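Local coordinates for protein thermostable carboxypeptidase 1 (Pyrococcus furiosus, PDB 1KA2) that releases amino acids one at a time from peptide C-termini with broad specificity, as a cobalt-binding M32 metallocarboxypeptidase, at residues Pro239-Phe244 with Val268-His273; Ala231-Ser236 with Val249-Arg254. All coordinates share one frame; numbering follows the deposited sequence.

Contact 1: residues Pro239-Phe244 with Val268-His273. With MG (magnesium ion), chain B.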
# COMPACT_ATOMS: atom_id res chain seq x y z
N PRO A 239 6.05 -11.39 -11.85
CA PRO A 239 6.32 -11.90 -10.50
C PRO A 239 7.49 -11.21 -9.84
O PRO A 239 8.53 -11.00 -10.46
CB PRO A 239 6.62 -13.38 -10.75
CG PRO A 239 5.83 -13.69 -11.98
CD PRO A 239 6.07 -12.47 -12.84
N PHE A 240 7.32 -10.86 -8.57
CA PHE A 240 8.39 -10.24 -7.80
C PHE A 240 8.17 -10.50 -6.31
O PHE A 240 7.16 -11.06 -5.91
CB PHE A 240 8.46 -8.72 -8.07
CG PHE A 240 7.26 -7.95 -7.58
CD1 PHE A 240 7.20 -7.49 -6.27
CD2 PHE A 240 6.19 -7.69 -8.43
CE1 PHE A 240 6.09 -6.78 -5.81
CE2 PHE A 240 5.08 -6.98 -7.98
CZ PHE A 240 5.03 -6.53 -6.67
N THR A 241 9.15 -10.11 -5.51
CA THR A 241 9.10 -10.28 -4.07
C THR A 241 9.43 -8.95 -3.43
O THR A 241 10.33 -8.25 -3.89
CB THR A 241 10.15 -11.33 -3.60
OG1 THR A 241 9.78 -12.63 -4.07
CG2 THR A 241 10.26 -11.34 -2.08
N THR A 242 8.69 -8.58 -2.39
CA THR A 242 8.96 -7.34 -1.67
C THR A 242 9.01 -7.62 -0.19
O THR A 242 8.34 -8.51 0.31
CB THR A 242 7.87 -6.28 -1.78
OG1 THR A 242 6.79 -6.76 -2.59
CG2 THR A 242 8.46 -4.99 -2.28
N GLU A 243 9.78 -6.80 0.51
CA GLU A 243 9.89 -6.92 1.94
C GLU A 243 9.45 -5.60 2.54
O GLU A 243 10.12 -4.59 2.37
CB GLU A 243 11.34 -7.17 2.35
CG GLU A 243 12.08 -8.13 1.45
CD GLU A 243 12.75 -7.45 0.27
OE1 GLU A 243 13.37 -6.39 0.48
OE2 GLU A 243 12.68 -8.00 -0.85
N PHE A 244 8.30 -5.60 3.21
CA PHE A 244 7.83 -4.40 3.88
C PHE A 244 8.52 -4.46 5.25
O PHE A 244 8.76 -3.44 5.90
CB PHE A 244 6.30 -4.43 4.06
CG PHE A 244 5.52 -4.25 2.78
CD1 PHE A 244 4.13 -4.23 2.81
CD2 PHE A 244 6.16 -4.14 1.54
CE1 PHE A 244 3.37 -4.11 1.63
CE2 PHE A 244 5.41 -4.02 0.35
CZ PHE A 244 4.01 -4.00 0.41
N VAL A 268 7.40 -20.51 -6.92
CA VAL A 268 8.45 -21.17 -6.15
C VAL A 268 9.69 -20.28 -6.16
O VAL A 268 10.32 -20.04 -5.12
CB VAL A 268 8.79 -22.54 -6.76
CG1 VAL A 268 9.83 -23.27 -5.91
CG2 VAL A 268 7.53 -23.37 -6.86
N HIS A 269 10.03 -19.78 -7.35
CA HIS A 269 11.19 -18.88 -7.51
C HIS A 269 11.04 -17.74 -6.51
O HIS A 269 11.91 -17.52 -5.67
CB HIS A 269 11.22 -18.31 -8.94
CG HIS A 269 12.37 -17.37 -9.20
ND1 HIS A 269 13.62 -17.82 -9.58
CD2 HIS A 269 12.45 -16.02 -9.15
CE1 HIS A 269 14.41 -16.78 -9.77
NE2 HIS A 269 13.73 -15.68 -9.51
N GLU A 270 9.93 -17.01 -6.59
CA GLU A 270 9.72 -15.90 -5.67
C GLU A 270 9.70 -16.36 -4.21
O GLU A 270 10.16 -15.65 -3.34
CB GLU A 270 8.42 -15.14 -6.01
CG GLU A 270 8.41 -14.46 -7.40
CD GLU A 270 9.71 -13.71 -7.74
OE1 GLU A 270 10.21 -12.93 -6.89
OE2 GLU A 270 10.21 -13.89 -8.86
N PHE A 271 9.17 -17.55 -3.95
CA PHE A 271 9.15 -18.04 -2.57
C PHE A 271 10.59 -18.07 -2.04
O PHE A 271 10.85 -17.74 -0.87
CB PHE A 271 8.56 -19.46 -2.49
CG PHE A 271 8.84 -20.15 -1.19
CD1 PHE A 271 8.08 -19.86 -0.06
CD2 PHE A 271 9.90 -21.05 -1.08
CE1 PHE A 271 8.38 -20.45 1.18
CE2 PHE A 271 10.21 -21.65 0.15
CZ PHE A 271 9.45 -21.34 1.28
N GLY A 272 11.52 -18.48 -2.90
CA GLY A 272 12.92 -18.55 -2.51
C GLY A 272 13.47 -17.22 -2.06
O GLY A 272 14.27 -17.14 -1.13
N HIS A 273 13.04 -16.16 -2.74
CA HIS A 273 13.47 -14.81 -2.40
C HIS A 273 12.88 -14.44 -1.04
O HIS A 273 13.57 -13.92 -0.17
CB HIS A 273 12.95 -13.79 -3.42
CG HIS A 273 13.70 -13.77 -4.71
ND1 HIS A 273 15.04 -13.45 -4.79
CD2 HIS A 273 13.29 -13.96 -5.98
CE1 HIS A 273 15.42 -13.45 -6.05
NE2 HIS A 273 14.37 -13.76 -6.79
MG MG B . 14.39 -13.55 -8.86
O HOH W 1 11.60 -10.72 -7.19
O HOH W 2 12.43 -12.61 -9.14
O HOH W 3 15.08 -11.50 -9.02
O HOH W 4 14.77 -13.45 -11.05
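Thr241 and Glu270 bring strand 241-243 against the metal-binding helix 261-278, their CA atoms 5.9 Å apart. The two side chains run alongside each other head to tail, and Thr241 OG1 donates a hydrogen bond of 2.9 Å to Glu270 OE1, taking the anti lone pair, the one turned away from OE2. With OG1 beside its backbone N (chi1 -68°), the threonine can use both its branches: the hydroxyl reaches the carboxylate while CG2 lies 3.9 Å from His273 CB. Pro239 adds an apolar touch, its CB 3.9 Å from Glu270 CG. Water 1 gives OE1 a second donor, and water 2, itself a metal ligand, donates to Glu270 OE2 over 2.6 Å. Glu270, the predicted proton donor/acceptor of the HEXXH motif, thus has one oxygen held by the Thr241 hydroxyl and water 1 and the other directed at metal-bound water. With a glutamine here only one oxygen remains as an acceptor, so either the Thr241 hydroxyl or water 2 would probably face an NH2 group, and the metal-bound water would be likely to lose its general base. His269 NE2 and His273 NE2 bind the magnesium at 2.3 and 2.1 Å, and Glu299 of helix 295-309 completes the protein ligands. Second-shell Glu306 and His298 of that helix hold the ND1 atoms of His269 and His273, while on the strand side Ile251 of strand 248-253 touches Glu270.

Contact 2: residues Ala231-Ser236 with Val249-Arg254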
# COMPACT_ATOMS: atom_id res chain seq x y z
N ALA A 231 3.01 -13.09 5.44
CA ALA A 231 3.17 -13.01 4.00
C ALA A 231 1.89 -13.05 3.21
O ALA A 231 0.82 -13.41 3.73
CB ALA A 231 4.11 -14.12 3.52
N ARG A 232 2.01 -12.70 1.93
CA ARG A 232 0.88 -12.69 1.02
C ARG A 232 1.33 -13.15 -0.37
O ARG A 232 2.51 -13.04 -0.73
CB ARG A 232 0.32 -11.27 0.84
CG ARG A 232 -0.24 -10.56 2.07
CD ARG A 232 -0.97 -9.30 1.60
NE ARG A 232 -1.88 -9.66 0.51
CZ ARG A 232 -3.15 -10.05 0.69
NH1 ARG A 232 -3.66 -10.10 1.91
NH2 ARG A 232 -3.89 -10.41 -0.36
N LEU A 233 0.36 -13.63 -1.14
CA LEU A 233 0.57 -14.04 -2.52
C LEU A 233 -0.54 -13.32 -3.30
O LEU A 233 -1.72 -13.45 -2.98
CB LEU A 233 0.42 -15.55 -2.70
CG LEU A 233 0.29 -15.96 -4.18
CD1 LEU A 233 1.64 -15.76 -4.88
CD2 LEU A 233 -0.15 -17.42 -4.29
N ASP A 234 -0.15 -12.56 -4.32
CA ASP A 234 -1.09 -11.84 -5.15
C ASP A 234 -0.65 -11.96 -6.61
O ASP A 234 0.34 -12.62 -6.90
CB ASP A 234 -1.13 -10.37 -4.73
CG ASP A 234 -1.76 -10.19 -3.36
OD1 ASP A 234 -2.98 -10.41 -3.24
OD2 ASP A 234 -1.05 -9.85 -2.40
N VAL A 235 -1.40 -11.32 -7.50
CA VAL A 235 -1.11 -11.35 -8.92
C VAL A 235 -0.62 -9.96 -9.38
O VAL A 235 -1.05 -8.93 -8.83
CB VAL A 235 -2.38 -11.75 -9.73
CG1 VAL A 235 -2.14 -11.58 -11.22
CG2 VAL A 235 -2.77 -13.18 -9.42
N SER A 236 0.28 -9.95 -10.36
CA SER A 236 0.81 -8.71 -10.95
C SER A 236 1.36 -9.03 -12.35
O SER A 236 1.58 -10.18 -12.67
CB SER A 236 1.91 -8.11 -10.08
OG SER A 236 3.10 -8.86 -10.13
N VAL A 249 6.37 -10.02 4.25
CA VAL A 249 7.04 -10.21 2.97
C VAL A 249 6.01 -10.72 1.97
O VAL A 249 5.27 -11.66 2.25
CB VAL A 249 8.21 -11.22 3.10
CG1 VAL A 249 8.94 -11.36 1.76
CG2 VAL A 249 9.16 -10.76 4.18
N ARG A 250 5.98 -10.10 0.79
CA ARG A 250 4.99 -10.45 -0.21
C ARG A 250 5.54 -10.82 -1.58
O ARG A 250 6.53 -10.25 -2.05
CB ARG A 250 4.02 -9.28 -0.34
CG ARG A 250 3.53 -8.80 1.02
CD ARG A 250 2.45 -7.73 0.93
NE ARG A 250 2.17 -7.16 2.24
CZ ARG A 250 1.31 -6.17 2.47
NH1 ARG A 250 0.64 -5.61 1.46
NH2 ARG A 250 1.13 -5.74 3.71
N ILE A 251 4.90 -11.79 -2.21
CA ILE A 251 5.29 -12.24 -3.54
C ILE A 251 4.06 -12.25 -4.44
O ILE A 251 2.92 -12.29 -3.98
CB ILE A 251 5.88 -13.69 -3.54
CG1 ILE A 251 4.78 -14.72 -3.29
CG2 ILE A 251 6.98 -13.83 -2.48
CD1 ILE A 251 5.25 -16.16 -3.39
N THR A 252 4.30 -12.19 -5.75
CA THR A 252 3.21 -12.24 -6.70
C THR A 252 3.60 -13.21 -7.80
O THR A 252 4.76 -13.60 -7.93
CB THR A 252 2.95 -10.87 -7.36
OG1 THR A 252 4.05 -10.52 -8.20
CG2 THR A 252 2.78 -9.80 -6.31
N THR A 253 2.62 -13.63 -8.59
CA THR A 253 2.89 -14.51 -9.70
C THR A 253 1.92 -14.03 -10.74
O THR A 253 1.28 -12.99 -10.55
CB THR A 253 2.58 -15.99 -9.38
OG1 THR A 253 2.98 -16.81 -10.49
CG2 THR A 253 1.08 -16.18 -9.13
N ARG A 254 1.81 -14.75 -11.83
CA ARG A 254 0.85 -14.37 -12.84
C ARG A 254 0.32 -15.66 -13.42
O ARG A 254 0.98 -16.70 -13.34
CB ARG A 254 1.47 -13.52 -13.94
CG ARG A 254 2.48 -14.22 -14.80
CD ARG A 254 2.87 -13.33 -15.96
NE ARG A 254 4.10 -13.79 -16.59
CZ ARG A 254 5.12 -12.99 -16.89
NH1 ARG A 254 5.05 -11.69 -16.62
NH2 ARG A 254 6.20 -13.50 -17.47
O HOH W 5 1.86 -9.77 -2.58
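Strands 231-235 and 249-253 run parallel, their axes 4.5 Å apart at closest and turned by 29°, with Ala231 facing Val249 and Val235 facing Thr253. Backbone bonds link them from Arg232 N to Val249 O, which is weak at 3.4 Å, through to Ser236 N and Thr253 O; the straightest, at 176°, is Ile251 N to Arg232 O. On one face Leu233 and Ile251 meet across the strands, CD1 to CG1 at 3.7 Å, branched apolar residues suited to a side covered by helices 209-223 and 261-278. The other face is polar. Arg232 and Arg250 extend in parallel from neighbouring strands, and Arg232 CD rests over one face of the Arg250 guanidinium, offset toward its rim; the two guanidinium planes are 66° apart. A bend at chi3 turns the Arg232 head back to Asp234, which it grips side-on: NE to OD2 and NH2 to OD1, each 3.0 Å, through syn lone pairs and in the guanidinium plane. Water 5 ties Asp234 OD2 to Ile251 O. Farther on, Thr252 OG1 donates to Ser236 OG at 2.7 Å, and that serine hydroxyl also bonds His238 O. The guanidinium groups of Arg232 and Arg250, near each other though not touching, would probably repel, but each has an acid: Asp234 for Arg232, and for Arg250 both Asp248 and Asp33 of the second subunit. The polar face therefore joins the sheet to the dimer interface, whereas the mainly apolar face packs against helices 209-223 and 261-278, the latter carrying the HEXXH motif; Thr253, on that face, bonds Thr263 of helix 261-278.

In the fold
From the N terminus, strand 231-235 comes first, then 241-243, then 248-253, and the chain enters helix 261-278. Contact 2 closes the shorter loop, pairing the first strand with the third, with the second strand in the intervening loop, and contact 1 starts inside that loop and ends beyond it, so the two cross. In the sheet the third strand is central, parallel to the first and antiparallel to the second. The probable backbone bonds Thr242 N to Arg250 O (2.8 Å) and Thr252 N to Phe240 O (3.1 Å) join the contacts directly. Together they tie this small sheet, in a largely helical protein, to the HEXXH helix and, through residues 231-236 and 249-254, to the second subunit.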